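Local coordinates for protein alanine racemase 1 (Caldanaerobacter subterraneus subsp. tengcongensis MB4, PDB 4Y2W) that is a two-domain protein of the alanine racemase family, joining an eight-stranded barrel to a C-terminal domain rich in strands, in a two-chain assembly, at residues Gly47-Ala52 against Arg75-Lys80; Val346-Met351 against Glu361-Ile366. The protein carries 1 engineered substitution. One frame throughout, in Å; residues are numbered along the deposited sequence.

Interaction 1: residues Gly47-Ala52 against Arg75-Lys80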
loop_
_atom_site.group_PDB
_atom_site.type_symbol
_atom_site.label_atom_id
_atom_site.label_comp_id
_atom_site.label_asym_id
_atom_site.label_seq_id
_atom_site.Cartn_x
_atom_site.Cartn_y
_atom_site.Cartn_z
ATOM N N GLY A 47 -3.536 -11.628 -2.520
ATOM C CA GLY A 47 -2.592 -12.276 -3.437
ATOM C C GLY A 47 -3.329 -12.974 -4.567
ATOM O O GLY A 47 -3.975 -13.997 -4.354
ATOM N N ALA A 48 -3.230 -12.418 -5.770
ATOM C CA ALA A 48 -3.968 -12.920 -6.926
ATOM C C ALA A 48 -3.539 -14.325 -7.329
ATOM O O ALA A 48 -4.383 -15.175 -7.603
ATOM C CB ALA A 48 -3.816 -11.968 -8.104
ATOM N N SER A 49 -2.231 -14.567 -7.362
ATOM C CA SER A 49 -1.697 -15.872 -7.757
ATOM C C SER A 49 -2.436 -17.015 -7.081
ATOM O O SER A 49 -3.045 -17.846 -7.751
ATOM C CB SER A 49 -0.204 -15.970 -7.436
ATOM O OG SER A 49 0.544 -15.121 -8.287
ATOM N N TYR A 50 -2.391 -17.042 -5.753
ATOM C CA TYR A 50 -2.985 -18.141 -4.992
ATOM C C TYR A 50 -4.515 -18.142 -5.066
ATOM O O TYR A 50 -5.127 -19.198 -5.229
ATOM C CB TYR A 50 -2.503 -18.121 -3.534
ATOM C CG TYR A 50 -1.233 -18.919 -3.306
ATOM C CD1 TYR A 50 0.022 -18.338 -3.468
ATOM C CD2 TYR A 50 -1.289 -20.265 -2.937
ATOM C CE1 TYR A 50 1.181 -19.068 -3.266
ATOM C CE2 TYR A 50 -0.136 -21.002 -2.731
ATOM C CZ TYR A 50 1.098 -20.398 -2.898
ATOM O OH TYR A 50 2.247 -21.127 -2.691
ATOM N N VAL A 51 -5.123 -16.964 -4.960
ATOM C CA VAL A 51 -6.582 -16.842 -5.023
ATOM C C VAL A 51 -7.112 -17.304 -6.382
ATOM O O VAL A 51 -8.106 -18.024 -6.453
ATOM C CB VAL A 51 -7.041 -15.396 -4.732
ATOM C CG1 VAL A 51 -8.514 -15.200 -5.067
ATOM C CG2 VAL A 51 -6.785 -15.047 -3.274
ATOM N N ALA A 52 -6.441 -16.893 -7.455
ATOM C CA ALA A 52 -6.824 -17.306 -8.802
ATOM C C ALA A 52 -6.624 -18.806 -8.986
ATOM O O ALA A 52 -7.474 -19.485 -9.557
ATOM C CB ALA A 52 -6.027 -16.536 -9.844
ATOM N N ARG A 75 -1.565 -14.889 -16.063
ATOM C CA ARG A 75 -1.111 -15.754 -17.164
ATOM C C ARG A 75 0.314 -16.279 -16.943
ATOM O O ARG A 75 0.606 -17.440 -17.244
ATOM C CB ARG A 75 -1.199 -15.020 -18.507
ATOM C CG ARG A 75 -2.612 -14.896 -19.061
ATOM C CD ARG A 75 -3.075 -16.183 -19.734
ATOM N NE ARG A 75 -4.372 -16.017 -20.400
ATOM C CZ ARG A 75 -5.554 -16.394 -19.909
ATOM N NH1 ARG A 75 -5.662 -16.985 -18.723
ATOM N NH2 ARG A 75 -6.655 -16.176 -20.620
ATOM N N GLU A 76 1.186 -15.429 -16.405
ATOM C CA GLU A 76 2.563 -15.823 -16.090
ATOM C C GLU A 76 2.595 -17.019 -15.123
ATOM O O GLU A 76 3.500 -17.853 -15.192
ATOM C CB GLU A 76 3.346 -14.637 -15.501
ATOM C CG GLU A 76 4.832 -14.606 -15.851
ATOM C CD GLU A 76 5.660 -15.644 -15.106
ATOM O OE1 GLU A 76 6.364 -16.432 -15.777
ATOM O OE2 GLU A 76 5.609 -15.675 -13.855
ATOM N N LYS A 77 1.600 -17.106 -14.240
ATOM C CA LYS A 77 1.511 -18.204 -13.271
ATOM C C LYS A 77 0.625 -19.377 -13.725
ATOM O O LYS A 77 0.200 -20.189 -12.901
ATOM C CB LYS A 77 1.048 -17.664 -11.910
ATOM C CG LYS A 77 2.068 -16.751 -11.240
ATOM C CD LYS A 77 3.270 -17.531 -10.711
ATOM C CE LYS A 77 4.442 -16.620 -10.380
ATOM N NZ LYS A 77 4.136 -15.692 -9.256
ATOM N N GLY A 78 0.366 -19.475 -15.027
ATOM C CA GLY A 78 -0.307 -20.644 -15.603
ATOM C C GLY A 78 -1.817 -20.694 -15.439
ATOM O O GLY A 78 -2.412 -21.775 -15.483
ATOM N N ILE A 79 -2.444 -19.534 -15.260
ATOM C CA ILE A 79 -3.900 -19.463 -15.155
ATOM C C ILE A 79 -4.504 -19.559 -16.559
ATOM O O ILE A 79 -4.203 -18.738 -17.427
ATOM C CB ILE A 79 -4.357 -18.162 -14.455
ATOM C CG1 ILE A 79 -3.814 -18.096 -13.018
ATOM C CG2 ILE A 79 -5.876 -18.049 -14.455
ATOM C CD1 ILE A 79 -4.432 -19.086 -12.049
ATOM N N LYS A 80 -5.335 -20.581 -16.767
ATOM C CA LYS A 80 -5.976 -20.852 -18.062
ATOM C C LYS A 80 -7.318 -20.138 -18.193
ATOM O O LYS A 80 -7.734 -19.790 -19.299
ATOM C CB LYS A 80 -6.210 -22.356 -18.236
ATOM C CG LYS A 80 -4.964 -23.223 -18.120
ATOM C CD LYS A 80 -5.333 -24.686 -17.911
ATOM C CE LYS A 80 -4.117 -25.537 -17.577
ATOM N NZ LYS A 80 -3.127 -25.577 -18.690
#

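Interaction 2: residues Val346-Met351 against Glu361-Ile366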
loop_
_atom_site.group_PDB
_atom_site.type_symbol
_atom_site.label_atom_id
_atom_site.label_comp_id
_atom_site.label_asym_id
_atom_site.label_seq_id
_atom_site.Cartn_x
_atom_site.Cartn_y
_atom_site.Cartn_z
ATOM N N VAL A 346 -12.410 -8.255 15.418
ATOM C CA VAL A 346 -12.257 -6.894 14.903
ATOM C C VAL A 346 -12.339 -6.978 13.386
ATOM O O VAL A 346 -11.322 -7.054 12.693
ATOM C CB VAL A 346 -10.951 -6.199 15.355
ATOM C CG1 VAL A 346 -11.123 -5.615 16.745
ATOM C CG2 VAL A 346 -9.750 -7.140 15.303
ATOM N N SER A 347 -13.570 -6.976 12.877
ATOM C CA SER A 347 -13.822 -7.221 11.460
ATOM C C SER A 347 -13.239 -6.121 10.588
ATOM O O SER A 347 -12.992 -5.005 11.051
ATOM C CB SER A 347 -15.326 -7.345 11.183
ATOM O OG SER A 347 -15.948 -6.069 11.124
ATOM N N VAL A 348 -13.021 -6.458 9.324
ATOM C CA VAL A 348 -12.600 -5.486 8.325
ATOM C C VAL A 348 -13.615 -4.347 8.168
ATOM O O VAL A 348 -13.231 -3.214 7.892
ATOM C CB VAL A 348 -12.341 -6.162 6.956
ATOM C CG1 VAL A 348 -13.630 -6.721 6.356
ATOM C CG2 VAL A 348 -11.659 -5.189 5.998
ATOM N N GLU A 349 -14.900 -4.649 8.348
ATOM C CA GLU A 349 -15.945 -3.626 8.263
ATOM C C GLU A 349 -15.873 -2.634 9.429
ATOM O O GLU A 349 -16.049 -1.429 9.234
ATOM C CB GLU A 349 -17.337 -4.262 8.192
ATOM C CG GLU A 349 -18.423 -3.275 7.775
ATOM C CD GLU A 349 -19.780 -3.916 7.557
ATOM O OE1 GLU A 349 -20.718 -3.191 7.150
ATOM O OE2 GLU A 349 -19.911 -5.136 7.794
ATOM N N SER A 350 -15.618 -3.144 10.634
ATOM C CA SER A 350 -15.433 -2.287 11.809
ATOM C C SER A 350 -14.292 -1.293 11.597
ATOM O O SER A 350 -14.413 -0.120 11.955
ATOM C CB SER A 350 -15.148 -3.125 13.055
ATOM O OG SER A 350 -16.232 -3.977 13.357
ATOM N N MET A 351 -13.190 -1.769 11.017
ATOM C CA MET A 351 -12.045 -0.916 10.720
ATOM C C MET A 351 -12.399 0.141 9.674
ATOM O O MET A 351 -12.055 1.311 9.827
ATOM C CB MET A 351 -10.856 -1.753 10.248
ATOM C CG MET A 351 -9.631 -0.926 9.880
ATOM S SD MET A 351 -8.070 -1.812 10.058
ATOM C CE MET A 351 -7.885 -1.784 11.839
ATOM N N GLU A 361 -11.040 -0.480 0.522
ATOM C CA GLU A 361 -9.852 0.362 0.709
ATOM C C GLU A 361 -8.948 -0.129 1.846
ATOM O O GLU A 361 -7.724 0.010 1.770
ATOM C CB GLU A 361 -10.230 1.825 0.946
ATOM C CG GLU A 361 -9.029 2.767 0.922
ATOM C CD GLU A 361 -9.404 4.231 1.065
ATOM O OE1 GLU A 361 -10.306 4.561 1.867
ATOM O OE2 GLU A 361 -8.778 5.063 0.381
ATOM N N VAL A 362 -9.548 -0.700 2.891
ATOM C CA VAL A 362 -8.786 -1.236 4.017
ATOM C C VAL A 362 -7.903 -2.399 3.556
ATOM O O VAL A 362 -6.706 -2.425 3.843
ATOM C CB VAL A 362 -9.710 -1.695 5.164
ATOM C CG1 VAL A 362 -8.916 -2.419 6.248
ATOM C CG2 VAL A 362 -10.455 -0.504 5.753
ATOM N N PHE A 363 -8.498 -3.350 2.843
ATOM C CA PHE A 363 -7.756 -4.473 2.278
ATOM C C PHE A 363 -6.632 -4.010 1.348
ATOM O O PHE A 363 -5.523 -4.549 1.391
ATOM C CB PHE A 363 -8.688 -5.417 1.507
ATOM C CG PHE A 363 -9.463 -6.381 2.378
ATOM C CD1 PHE A 363 -8.839 -7.098 3.402
ATOM C CD2 PHE A 363 -10.815 -6.614 2.139
ATOM C CE1 PHE A 363 -9.556 -7.995 4.183
ATOM C CE2 PHE A 363 -11.530 -7.516 2.913
ATOM C CZ PHE A 363 -10.901 -8.207 3.936
ATOM N N SER A 364 -6.914 -3.008 0.519
ATOM C CA SER A 364 -5.930 -2.494 -0.437
ATOM C C SER A 364 -4.786 -1.717 0.228
ATOM O O SER A 364 -3.751 -1.474 -0.388
ATOM C CB SER A 364 -6.619 -1.608 -1.481
ATOM O OG SER A 364 -7.018 -0.359 -0.936
ATOM N N ARG A 365 -4.983 -1.328 1.481
ATOM C CA ARG A 365 -3.983 -0.592 2.240
ATOM C C ARG A 365 -2.857 -1.508 2.739
ATOM O O ARG A 365 -1.767 -1.033 3.055
ATOM C CB ARG A 365 -4.654 0.091 3.436
ATOM C CG ARG A 365 -4.383 1.580 3.561
ATOM C CD ARG A 365 -4.990 2.368 2.408
ATOM N NE ARG A 365 -5.557 3.637 2.855
ATOM C CZ ARG A 365 -6.075 4.563 2.048
ATOM N NH1 ARG A 365 -6.092 4.393 0.721
ATOM N NH2 ARG A 365 -6.574 5.675 2.576
ATOM N N ILE A 366 -3.120 -2.812 2.806
ATOM C CA ILE A 366 -2.145 -3.774 3.327
ATOM C C ILE A 366 -0.965 -3.897 2.360
ATOM O O ILE A 366 -1.090 -4.477 1.284
ATOM C CB ILE A 366 -2.780 -5.157 3.571
ATOM C CG1 ILE A 366 -3.902 -5.055 4.607
ATOM C CG2 ILE A 366 -1.725 -6.146 4.052
ATOM C CD1 ILE A 366 -4.827 -6.253 4.632
#

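Interaction 1: residues Gly47-Ala52 against Arg75-Lys80
Ala52 meets Ile79 and Ser49 meets Lys77, with no flat side-chain group between the two segments. The flat group at work here is the guanidinium of Arg75, and its N-H groups donate to backbone carbonyls. Arg75 NH1 donates to Ile79 O at 2.6 Å. The donor lies above the carbonyl plane, 42° out of it, and the oxygen is tilted 26° from the guanidinium plane. NH1 also reaches Thr81 O, NE reaches His100 O and NH2 reaches Asp101 O, so four carbonyls fix the rotation of the group. The ring of Tyr50 stacks on Tyr374 instead of joining the contact.

The apolar half is small. Ile79 CD1 comes to 3.7 Å from Ala52 CB and lies 3.8 Å from Ala52 C. Both side chains also touch Leu74 and Phe63. The segments belong to successive outer helices of the TIM barrel, 48-58 and 68-76, with strand 62-65 between them in the chain. The second helix ends in a Schellman motif with Gly78 as C-prime residue. Its Gly78 N binds Arg75 O at 3.0 Å, and Ile79 N returns to Leu74 O. This turn brings Ile79 back against the first helix.

Toward solvent, Lys77 CG lies 3.7 Å from Ser49 OG. The lysine chain bends at chi2 (-72°) and again at chi4, which brings NZ back to 3.8 Å from the same OG. That is a loose approach of polar atoms. Further along, Lys80 N donates to Glu56 OE2 on helix 48-58.

Interaction 2: residues Val346-Met351 against Glu361-Ile366
This is a buried, apolar contact between two short helices, 348-354 and 359-365, in the C-terminal domain, and Val348, Met351, Val362 and Phe363 make it. Val348 CG2 sits over one face of the Phe363 ring in a CH-pi contact. It is 3.8 Å from the ring centroid and 15° off the normal, a little toward the rim. Its closest ring atom is Phe363 CZ, at 3.7 Å. With chi1 at 66°, CG1 of Val348 sits between the backbone N and the carbonyl carbon, and CG2 points anti to N, toward the other helix. The same CG2 methyl meets Val362 CG1 at 3.9 Å. Val362 CG1 in turn touches Met351 SD, also at 3.9 Å, so one methyl of Val362 bridges two side chains a turn apart.

The first helix starts at an N-cap: Ser347 OG accepts from Ser350 N at 3.0 Å, nearly straight at 164°. The contact lies where the strand-rich domain meets the barrel. Phe363 packs on Ile227 and on Leu248 of strand 248-260, and meets the ring of His46 edge-to-face. Gln360, next to this segment, lines a pocket that holds a bound alanine; the Phe363 side chain is about 10 Å from a bound alanine.

The polar side of helix 359-365 faces the second subunit. Arg365 NH1 forms a salt bridge with Glu361 OE2 at 2.8 Å, while Arg365 NH2 pairs with Asp292 of the second subunit. Glu361 OE2 also accepts from the backbone N of Arg293 of that subunit.

Interaction 1 lies on the outer helical layer of the barrel and is partly buried. The touching residues of interaction 2 are all buried, close to the domain boundary and the subunit interface. The two contacts share no helix and do not touch: their centres are 23 Å apart and their nearest atoms about 8 Å. His46 comes between them. It directly precedes the 47-52 segment, touches Val51, and turns its ring against Phe363. Neither contact has a hydrogen bond across it. Interaction 1 mixes one apolar pair with a loose polar approach near solvent. Interaction 2 is made of methyls, a thioether and an aromatic face, with the charged pair Glu361-Arg365 turned to the second subunit.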